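Local coordinates for Iron(3+)-hydroxamate-binding protein FhuD (Bacillus subtilis subsp. subtilis, PDB 3G9Q) that binds iron(III)-hydroxamate complexes such as ferrichrome and hands them to the membrane-bound permease of the FhuCBGD ABC transporter, at residues A[15-20]-A[72-77]. Residues are numbered along the deposited sequence; the frame is centred on the assembly and turned at random.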
# COMPACT_ATOMS: atom_id res chain seq x y z
N LYS A 15 -12.38 23.00 3.75
CA LYS A 15 -12.53 23.31 2.33
C LYS A 15 -11.23 23.19 1.53
O LYS A 15 -11.26 22.90 0.34
CB LYS A 15 -13.14 24.71 2.15
CG LYS A 15 -14.60 24.82 2.61
CD LYS A 15 -15.09 26.28 2.76
CE LYS A 15 -15.25 27.02 1.43
NZ LYS A 15 -15.70 28.43 1.64
N ARG A 16 -10.09 23.42 2.18
CA ARG A 16 -8.81 23.31 1.48
C ARG A 16 -7.76 22.63 2.34
O ARG A 16 -7.24 23.23 3.28
CB ARG A 16 -8.30 24.70 1.06
CG ARG A 16 -9.22 25.49 0.13
CD ARG A 16 -8.59 26.83 -0.19
NE ARG A 16 -7.37 26.68 -0.99
CZ ARG A 16 -7.37 26.48 -2.30
NH1 ARG A 16 -6.23 26.34 -2.96
NH2 ARG A 16 -8.51 26.43 -2.97
N VAL A 17 -7.45 21.38 2.01
CA VAL A 17 -6.47 20.60 2.75
C VAL A 17 -5.19 20.32 1.97
O VAL A 17 -5.23 19.89 0.81
CB VAL A 17 -7.05 19.23 3.19
CG1 VAL A 17 -6.00 18.44 3.96
CG2 VAL A 17 -8.29 19.42 4.05
N VAL A 18 -4.05 20.57 2.60
CA VAL A 18 -2.75 20.30 2.01
C VAL A 18 -2.20 19.09 2.78
O VAL A 18 -2.01 19.15 4.00
CB VAL A 18 -1.79 21.50 2.16
CG1 VAL A 18 -0.38 21.11 1.71
CG2 VAL A 18 -2.29 22.68 1.36
N VAL A 19 -1.96 18.00 2.05
CA VAL A 19 -1.46 16.77 2.64
C VAL A 19 0.01 16.57 2.31
O VAL A 19 0.35 16.30 1.17
CB VAL A 19 -2.26 15.56 2.12
CG1 VAL A 19 -1.79 14.29 2.78
CG2 VAL A 19 -3.74 15.78 2.36
N MSE A 20 0.88 16.70 3.30
CA MSE A 20 2.30 16.52 3.03
C MSE A 20 2.77 15.07 3.23
O MSE A 20 3.90 14.71 2.88
CB MSE A 20 3.13 17.50 3.87
CG MSE A 20 3.22 18.90 3.24
SE MSE A 20 3.59 20.35 4.51
CE MSE A 20 5.53 20.32 4.53
N PRO A 72 -4.31 26.95 2.90
CA PRO A 72 -5.11 25.84 3.42
C PRO A 72 -5.77 26.15 4.75
O PRO A 72 -5.30 27.00 5.51
CB PRO A 72 -4.08 24.73 3.56
CG PRO A 72 -2.89 25.48 4.05
CD PRO A 72 -2.87 26.69 3.13
N ASP A 73 -6.86 25.44 5.02
CA ASP A 73 -7.58 25.59 6.28
C ASP A 73 -7.23 24.40 7.17
O ASP A 73 -7.73 24.28 8.29
CB ASP A 73 -9.11 25.71 6.06
CG ASP A 73 -9.71 24.54 5.29
OD1 ASP A 73 -9.27 23.39 5.46
OD2 ASP A 73 -10.66 24.77 4.51
N LEU A 74 -6.37 23.53 6.66
CA LEU A 74 -5.91 22.35 7.39
C LEU A 74 -4.68 21.71 6.71
O LEU A 74 -4.66 21.53 5.48
CB LEU A 74 -7.03 21.31 7.51
CG LEU A 74 -6.64 20.00 8.20
CD1 LEU A 74 -6.57 20.20 9.70
CD2 LEU A 74 -7.66 18.93 7.86
N ILE A 75 -3.67 21.38 7.52
CA ILE A 75 -2.44 20.76 7.04
C ILE A 75 -2.20 19.42 7.71
O ILE A 75 -2.35 19.28 8.92
CB ILE A 75 -1.20 21.61 7.36
CG1 ILE A 75 -1.26 22.92 6.61
CG2 ILE A 75 0.06 20.87 6.93
CD1 ILE A 75 -1.27 22.87 5.06
N ILE A 76 -1.83 18.42 6.93
CA ILE A 76 -1.54 17.15 7.56
C ILE A 76 -0.14 16.68 7.19
O ILE A 76 0.23 16.64 6.02
CB ILE A 76 -2.61 16.08 7.24
CG1 ILE A 76 -2.14 14.74 7.77
CG2 ILE A 76 -2.90 16.00 5.75
CD1 ILE A 76 -1.09 13.92 6.96
N VAL A 77 0.67 16.36 8.20
CA VAL A 77 2.04 15.88 7.97
C VAL A 77 2.42 14.80 8.96
O VAL A 77 1.82 14.68 10.02
CB VAL A 77 3.07 17.00 8.16
CG1 VAL A 77 2.92 18.05 7.08
CG2 VAL A 77 2.89 17.63 9.54
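OD2 of D73 takes two backbone N-H groups of segment 15-20: the N of R16 bonds to it at 2.8 Å, approaching from above the carboxylate plane, and the N of K15 reaches the same oxygen in a bent, weak bond. Aspartate suits this place because its short side chain, with CG set between backbone N and carbonyl carbon (chi1 56°), turns the carboxylate toward the backbone amides of K15 and R16, while the backbone N of D73 donates to R16 O at 2.8 Å. An alanine in place of D73 would probably leave the N-H groups of K15 and R16 without this acceptor and the start of strand 17-19 less firmly held. Beyond it the two strands run parallel in regular register, joined by backbone hydrogen bonds: V18 donates to L74 O and accepts from I76 N (3.0 Å to V18 O), and M20 N donates to I76 O. V17, V18, V19, I75 and I76 are beta-branched, which suits an extended strand. V17 and V19 share one face with L74 and I76, where CG2 of I76 rests 3.5 Å from CG2 of V19. On the other face CD1 of I75 folds against V18, whose CG2 also meets P72 CB at 3.5 Å. The pair forms the centre of a four-stranded parallel sheet in the N-terminal lobe, strand 35-37 flanking 17-19 and strand 94-97 flanking 74-78, while V67 of helix 64-68 covers V18, P72 and I75.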